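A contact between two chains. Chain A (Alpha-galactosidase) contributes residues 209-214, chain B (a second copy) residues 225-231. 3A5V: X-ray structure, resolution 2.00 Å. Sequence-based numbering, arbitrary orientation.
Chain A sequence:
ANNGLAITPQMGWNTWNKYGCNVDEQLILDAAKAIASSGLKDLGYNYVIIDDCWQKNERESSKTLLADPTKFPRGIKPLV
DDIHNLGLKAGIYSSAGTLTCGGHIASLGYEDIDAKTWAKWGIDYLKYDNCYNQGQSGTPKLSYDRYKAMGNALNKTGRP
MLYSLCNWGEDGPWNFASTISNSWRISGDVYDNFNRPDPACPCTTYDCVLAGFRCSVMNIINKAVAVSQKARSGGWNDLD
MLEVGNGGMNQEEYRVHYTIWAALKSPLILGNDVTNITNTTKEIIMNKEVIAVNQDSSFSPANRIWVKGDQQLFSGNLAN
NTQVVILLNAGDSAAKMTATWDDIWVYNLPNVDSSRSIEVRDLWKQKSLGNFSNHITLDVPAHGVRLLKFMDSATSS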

ATOM      1  N   VAL A 209      -6.309   0.994   5.750  1.00 13.44           N
ATOM      2  CA  VAL A 209      -6.807   2.296   5.290  1.00 13.06           C
ATOM      3  C   VAL A 209      -8.326   2.471   5.491  1.00 13.10           C
ATOM      4  O   VAL A 209      -8.886   3.516   5.145  1.00 13.05           O
ATOM      5  CB  VAL A 209      -6.466   2.576   3.786  1.00 13.38           C
ATOM      6  CG1 VAL A 209      -4.963   2.515   3.549  1.00 14.73           C
ATOM      7  CG2 VAL A 209      -7.187   1.618   2.907  1.00  8.39           C
ATOM      8  N   LEU A 210      -8.988   1.440   6.017  1.00 12.43           N
ATOM      9  CA  LEU A 210     -10.415   1.525   6.348  1.00 12.20           C
ATOM     10  C   LEU A 210     -10.648   0.765   7.646  1.00 12.05           C
ATOM     11  O   LEU A 210     -10.958  -0.417   7.645  1.00 11.80           O
ATOM     12  CB  LEU A 210     -11.303   1.001   5.196  1.00 11.55           C
ATOM     13  CG  LEU A 210     -12.836   0.976   5.399  1.00 12.17           C
ATOM     14  CD1 LEU A 210     -13.398   2.351   5.731  1.00 11.58           C
ATOM     15  CD2 LEU A 210     -13.519   0.419   4.151  1.00 12.62           C
ATOM     16  N   ALA A 211     -10.456   1.458   8.768  1.00 11.79           N
ATOM     17  CA  ALA A 211     -10.514   0.821  10.085  1.00 11.79           C
ATOM     18  C   ALA A 211     -11.916   0.310  10.408  1.00 12.02           C
ATOM     19  O   ALA A 211     -12.078  -0.792  10.945  1.00 12.25           O
ATOM     20  CB  ALA A 211     -10.041   1.800  11.155  1.00 11.77           C
ATOM     21  N   GLY A 212     -12.919   1.112  10.073  1.00 11.85           N
ATOM     22  CA  GLY A 212     -14.315   0.705  10.224  1.00 12.60           C
ATOM     23  C   GLY A 212     -14.748   0.466  11.670  1.00 12.09           C
ATOM     24  O   GLY A 212     -14.262   1.115  12.605  1.00 12.93           O
ATOM     25  N   PHE A 213     -15.672  -0.466  11.847  1.00 12.16           N
ATOM     26  CA  PHE A 213     -16.191  -0.827  13.173  1.00 11.56           C
ATOM     27  C   PHE A 213     -16.721  -2.260  13.116  1.00 11.04           C
ATOM     28  O   PHE A 213     -16.529  -2.934  12.102  1.00 10.51           O
ATOM     29  CB  PHE A 213     -17.209   0.224  13.694  1.00 11.86           C
ATOM     30  CG  PHE A 213     -18.603   0.166  13.044  1.00 14.82           C
ATOM     31  CD1 PHE A 213     -18.774   0.078  11.662  1.00 14.93           C
ATOM     32  CD2 PHE A 213     -19.756   0.250  13.861  1.00 18.13           C
ATOM     33  CE1 PHE A 213     -20.071   0.043  11.078  1.00 14.74           C
ATOM     34  CE2 PHE A 213     -21.051   0.216  13.303  1.00 18.16           C
ATOM     35  CZ  PHE A 213     -21.202   0.125  11.895  1.00 16.14           C
ATOM     36  N   ARG A 214     -17.362  -2.736  14.183  1.00 10.31           N
ATOM     37  CA  ARG A 214     -17.722  -4.166  14.267  1.00 10.89           C
ATOM     38  C   ARG A 214     -16.481  -5.079  14.095  1.00 10.69           C
ATOM     39  O   ARG A 214     -16.529  -6.110  13.402  1.00 10.58           O
ATOM     40  CB  ARG A 214     -18.859  -4.512  13.278  1.00 10.75           C
ATOM     41  CG  ARG A 214     -20.147  -3.742  13.640  1.00 11.64           C
ATOM     42  CD  ARG A 214     -21.146  -3.605  12.470  1.00 11.27           C
ATOM     43  NE  ARG A 214     -22.383  -2.935  12.919  1.00 11.58           N
ATOM     44  CZ  ARG A 214     -23.300  -2.409  12.102  1.00 12.35           C
ATOM     45  NH1 ARG A 214     -23.128  -2.439  10.783  1.00 11.10           N
ATOM     46  NH2 ARG A 214     -24.372  -1.809  12.613  1.00 15.74           N
TER
ATOM     47  N   VAL B 225     -19.690  -3.605   0.015  1.00 11.32           N
ATOM     48  CA  VAL B 225     -20.078  -4.048   1.375  1.00 11.40           C
ATOM     49  C   VAL B 225     -19.134  -3.491   2.455  1.00 11.15           C
ATOM     50  O   VAL B 225     -19.542  -3.363   3.627  1.00 11.17           O
ATOM     51  CB  VAL B 225     -20.220  -5.599   1.510  1.00 11.88           C
ATOM     52  CG1 VAL B 225     -21.325  -6.137   0.559  1.00 10.57           C
ATOM     53  CG2 VAL B 225     -18.864  -6.306   1.283  1.00 12.05           C
ATOM     54  N   ALA B 226     -17.887  -3.171   2.063  1.00 10.18           N
ATOM     55  CA  ALA B 226     -16.918  -2.561   2.983  1.00 10.56           C
ATOM     56  C   ALA B 226     -17.230  -1.103   3.305  1.00 10.14           C
ATOM     57  O   ALA B 226     -16.902  -0.633   4.383  1.00 11.10           O
ATOM     58  CB  ALA B 226     -15.457  -2.666   2.429  1.00  9.93           C
ATOM     59  N   VAL B 227     -17.866  -0.386   2.380  1.00  9.66           N
ATOM     60  CA  VAL B 227     -17.996   1.077   2.521  1.00  9.49           C
ATOM     61  C   VAL B 227     -19.414   1.576   2.839  1.00  9.91           C
ATOM     62  O   VAL B 227     -19.604   2.770   3.126  1.00  9.98           O
ATOM     63  CB  VAL B 227     -17.362   1.842   1.312  1.00  9.02           C
ATOM     64  CG1 VAL B 227     -15.868   1.474   1.181  1.00  9.13           C
ATOM     65  CG2 VAL B 227     -18.094   1.531  -0.030  1.00  8.83           C
ATOM     66  N   SER B 228     -20.389   0.667   2.809  1.00 10.20           N
ATOM     67  CA  SER B 228     -21.793   0.978   3.158  1.00 11.15           C
ATOM     68  C   SER B 228     -21.876   1.723   4.476  1.00 11.29           C
ATOM     69  O   SER B 228     -22.696   2.635   4.640  1.00 10.19           O
ATOM     70  CB  SER B 228     -22.626  -0.312   3.271  1.00 11.48           C
ATOM     71  OG  SER B 228     -22.876  -0.873   1.991  1.00 13.79           O
ATOM     72  N   GLN B 229     -21.004   1.344   5.415  1.00 11.39           N
ATOM     73  CA  GLN B 229     -20.985   1.964   6.746  1.00 11.61           C
ATOM     74  C   GLN B 229     -20.846   3.511   6.711  1.00 11.54           C
ATOM     75  O   GLN B 229     -21.173   4.179   7.699  1.00 11.93           O
ATOM     76  CB  GLN B 229     -19.831   1.377   7.586  1.00 11.60           C
ATOM     77  CG  GLN B 229     -18.444   1.589   6.952  1.00 10.91           C
ATOM     78  CD  GLN B 229     -17.331   0.977   7.797  1.00 12.59           C
ATOM     79  OE1 GLN B 229     -17.197   1.301   8.973  1.00 13.90           O
ATOM     80  NE2 GLN B 229     -16.530   0.102   7.197  1.00 10.91           N
ATOM     81  N   LYS B 230     -20.323   4.067   5.613  1.00 10.34           N
ATOM     82  CA  LYS B 230     -20.043   5.501   5.547  1.00 10.40           C
ATOM     83  C   LYS B 230     -21.198   6.317   4.969  1.00 10.42           C
ATOM     84  O   LYS B 230     -21.203   7.549   5.083  1.00 10.85           O
ATOM     85  CB  LYS B 230     -18.756   5.796   4.732  1.00 10.64           C
ATOM     86  CG  LYS B 230     -17.454   5.175   5.292  1.00 10.22           C
ATOM     87  CD  LYS B 230     -17.083   5.713   6.659  1.00 12.39           C
ATOM     88  CE  LYS B 230     -15.875   4.955   7.195  1.00 12.04           C
ATOM     89  NZ  LYS B 230     -15.438   5.524   8.499  1.00 14.75           N
ATOM     90  N   ALA B 231     -22.160   5.634   4.349  1.00 10.08           N
ATOM     91  CA  ALA B 231     -23.246   6.285   3.609  1.00 10.52           C
ATOM     92  C   ALA B 231     -24.206   6.970   4.567  1.00 10.89           C
ATOM     93  O   ALA B 231     -24.503   6.423   5.627  1.00 10.57           O
ATOM     94  CB  ALA B 231     -24.011   5.244   2.794  1.00 10.43           C
TER
HETATM   95  O   HOH W   1     -13.134   3.909   9.323  1.00 11.57           O

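Contacts between protein chains are often pictured as networks of direct polar bonds, yet a small contact can lack direct hydrogen bonds, relying on packing and a shared water, while a donor is satisfied inside its own chain. The meeting of two copies of alpha-galactosidase considered here is a compact example. The chain A stretch is irregular, with neither helix nor strand, and Gly A212 has phi +64° and psi -148°. A positive phi of this kind by itself favours glycine. On the other side, chain B carries a short 3-10 segment, residues 228 to 230. Its turns are closed by backbone hydrogen bonds from Lys B230 N to Val B227 O (2.9 Å) and from Ala B231 N to Ser B228 O (3.1 Å). The CA atoms nearest each other across the stretches are those of Gly A212 and Gln B229, 7.6 Å apart, and no hydrogen bond passes directly from one stretch to the other.

The absence of a side chain at Gly A212 matters for packing as well as for conformation. Its CA rests 3.2 Å from Gln B229 OE1, and an ideally placed CB would stand only 3.0 Å from Gln B229 NE2, a tight fit.

Gln B229 points toward chain A, but its amide is anchored at home. With chi1 at 59° (p) and chi2 at -179° (t), the side chain brings NE2 to within 2.9 Å of Ala B226 O, in a hydrogen bond that is almost perfectly straight at 178°. This bond fixes the orientation of the amide and leaves OE1 directed at chain A, where it also lies 3.3 Å from Phe A213 CD1. The oxygen approaches the phenylalanine ring obliquely. The CA-to-CB bond of Phe A213 runs sideways to chain B, although the end of the side chain comes nearer.

Leu A210 supplies the apolar part of the contact and has the largest covered area of any residue here, 81 Å² of a total of 263 Å² summed over both sides. Pointing toward chain B in a t, p conformation, it sets CD2 4.0 Å from Ala B226 CB and 3.9 Å from Val B227 CG1; the same methyl carbon lies 3.6 Å from Ala B226 O. Its other methyl, CD1, packs 3.9 Å from Lys B230 CE, so that the aliphatic part of the lysine adds to the leucine's surroundings.

The lysine's charged end finds a different partner. Its CA-to-CB bond is sideways, but the extended chi3 and chi4 (both t) carry the end of the side chain nearer to chain A. There one water accepts hydrogen bonds from both Lys B230 NZ and Gly A212 N, each at 2.9 Å, linking the chains where two donors could not bond to each other. The general lesson is that close packing, internal anchoring and a single shared water can together accompany a contact whose two stretches exchange no direct hydrogen bond.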